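Local coordinates for protein hydrogenase 2 maturation peptidase (PDB 5TTX) that probably acts as a peptidase that trims the C-terminal tail of a hydrogenase large subunit precursor during its maturation, at residues G26-V29 and V30-L33. Residues are numbered along the deposited sequence; the frame is centred on the assembly and turned at random.
Sequences GPRV and VDLL
Gly26 O accepts the backbone N-H of Val30 at 3.1 Å, opening two successive turns of the alpha-helix 25-34, the crossover of a beta-alpha-beta unit between parallel strands 10-15 and 42-48. Four such i to i+4 bonds, each accepted by a carbonyl of 26-29, mark the pattern as regular. Pro27 lacks an N-H, but its carbonyl accepts like any other: its O takes Asp31 N at 3.0 Å, with the donor tilted from the carbonyl plane. The Asp31 carboxylate folds back over this same turn because CG stands beside its own backbone N (chi1 -67°), while OD1 forms a salt bridge with Arg18 in a loop of the same chain. Arg28 bends at chi2 and chi3, and its CD lies 3.7 Å from Asp31 OD2. Guanidinium and carboxylate planes are only 10° apart, yet Arg28 NE remains 4.4 Å from Asp31 OD2, beyond a salt bridge, so any attraction is probably long-range and weak. An asparagine in place of Asp31 would probably cost Arg18 this charged partner and weaken the tie between loop and helix. Arg28 O receives Leu32 N at 3.2 Å, and the Leu32 side chain packs on helix 141-158, as Val29 does on Ala150, whereas Leu33 touches Ala44 of strand 42-48. Val29 O then accepts Leu33 N at 2.9 Å, and the two side chains lie alongside each other, Val29 CG1 touching Leu33 CD1 at 3.9 Å.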
ATOM      1  N   GLY A  26       9.973   5.230  46.404  1.00 38.08           N
ATOM      2  CA  GLY A  26       8.688   5.011  45.761  1.00 29.48           C
ATOM      3  C   GLY A  26       7.755   4.102  46.550  1.00 28.47           C
ATOM      4  O   GLY A  26       6.614   4.464  46.850  1.00 29.85           O
ATOM      5  N   PRO A  27       8.216   2.886  46.870  1.00 30.54           N
ATOM      6  CA  PRO A  27       7.390   1.986  47.698  1.00 22.99           C
ATOM      7  C   PRO A  27       7.018   2.578  49.036  1.00 32.93           C
ATOM      8  O   PRO A  27       5.932   2.277  49.560  1.00 32.87           O
ATOM      9  CB  PRO A  27       8.283   0.748  47.869  1.00 26.96           C
ATOM     10  CG  PRO A  27       9.157   0.727  46.596  1.00 23.74           C
ATOM     11  CD  PRO A  27       9.383   2.201  46.269  1.00 23.32           C
ATOM     12  N   ARG A  28       7.889   3.410  49.618  1.00 30.89           N
ATOM     13  CA  ARG A  28       7.565   4.009  50.907  1.00 33.62           C
ATOM     14  C   ARG A  28       6.495   5.100  50.769  1.00 35.77           C
ATOM     15  O   ARG A  28       5.716   5.312  51.701  1.00 35.21           O
ATOM     16  CB  ARG A  28       8.838   4.541  51.567  1.00 23.88           C
ATOM     17  CG  ARG A  28       9.764   3.436  52.155  1.00 30.33           C
ATOM     18  CD  ARG A  28       9.219   2.840  53.474  1.00 28.88           C
ATOM     19  NE  ARG A  28       9.085   3.893  54.461  1.00 28.20           N
ATOM     20  CZ  ARG A  28      10.031   4.215  55.341  1.00 31.73           C
ATOM     21  NH1 ARG A  28      11.186   3.539  55.376  1.00 26.84           N
ATOM     22  NH2 ARG A  28       9.823   5.219  56.178  1.00 27.23           N
ATOM     23  N   VAL A  29       6.427   5.787  49.622  1.00 31.74           N
ATOM     24  CA  VAL A  29       5.309   6.696  49.382  1.00 30.91           C
ATOM     25  C   VAL A  29       4.013   5.905  49.268  1.00 33.95           C
ATOM     26  O   VAL A  29       2.977   6.299  49.815  1.00 42.96           O
ATOM     27  CB  VAL A  29       5.540   7.555  48.123  1.00 30.43           C
ATOM     28  CG1 VAL A  29       4.232   8.325  47.773  1.00 24.68           C
ATOM     29  CG2 VAL A  29       6.716   8.537  48.317  1.00 22.53           C
ATOM     30  N   VAL A  30       4.050   4.771  48.572  1.00 32.44           N
ATOM     31  CA  VAL A  30       2.860   3.925  48.504  1.00 34.33           C
ATOM     32  C   VAL A  30       2.397   3.535  49.903  1.00 39.43           C
ATOM     33  O   VAL A  30       1.193   3.537  50.185  1.00 40.98           O
ATOM     34  CB  VAL A  30       3.132   2.695  47.621  1.00 32.19           C
ATOM     35  CG1 VAL A  30       1.970   1.690  47.705  1.00 35.06           C
ATOM     36  CG2 VAL A  30       3.342   3.159  46.188  1.00 31.51           C
ATOM     37  N   ASP A  31       3.342   3.207  50.805  1.00 33.67           N
ATOM     38  CA  ASP A  31       2.971   2.904  52.187  1.00 31.97           C
ATOM     39  C   ASP A  31       2.202   4.058  52.814  1.00 35.06           C
ATOM     40  O   ASP A  31       1.184   3.841  53.479  1.00 40.77           O
ATOM     41  CB  ASP A  31       4.205   2.610  53.043  1.00 37.53           C
ATOM     42  CG  ASP A  31       4.917   1.339  52.646  1.00 40.26           C
ATOM     43  OD1 ASP A  31       4.420   0.612  51.754  1.00 44.29           O
ATOM     44  OD2 ASP A  31       5.982   1.071  53.242  1.00 39.31           O
ATOM     45  N   LEU A  32       2.676   5.293  52.623  1.00 37.26           N
ATOM     46  CA  LEU A  32       1.950   6.437  53.167  1.00 39.16           C
ATOM     47  C   LEU A  32       0.553   6.530  52.574  1.00 34.55           C
ATOM     48  O   LEU A  32      -0.431   6.688  53.307  1.00 50.56           O
ATOM     49  CB  LEU A  32       2.726   7.728  52.925  1.00 35.63           C
ATOM     50  CG  LEU A  32       4.009   7.883  53.739  1.00 34.43           C
ATOM     51  CD1 LEU A  32       4.715   9.175  53.328  1.00 30.65           C
ATOM     52  CD2 LEU A  32       3.705   7.876  55.278  1.00 29.54           C
ATOM     53  N   LEU A  33       0.443   6.413  51.248  1.00 39.19           N
ATOM     54  CA  LEU A  33      -0.857   6.526  50.579  1.00 38.10           C
ATOM     55  C   LEU A  33      -1.807   5.413  51.011  1.00 42.51           C
ATOM     56  O   LEU A  33      -2.973   5.669  51.325  1.00 47.70           O
ATOM     57  CB  LEU A  33      -0.662   6.514  49.065  1.00 31.03           C
ATOM     58  CG  LEU A  33       0.048   7.757  48.535  1.00 34.77           C
ATOM     59  CD1 LEU A  33       0.425   7.573  47.081  1.00 31.86           C
ATOM     60  CD2 LEU A  33      -0.856   8.981  48.703  1.00 33.54           C
TER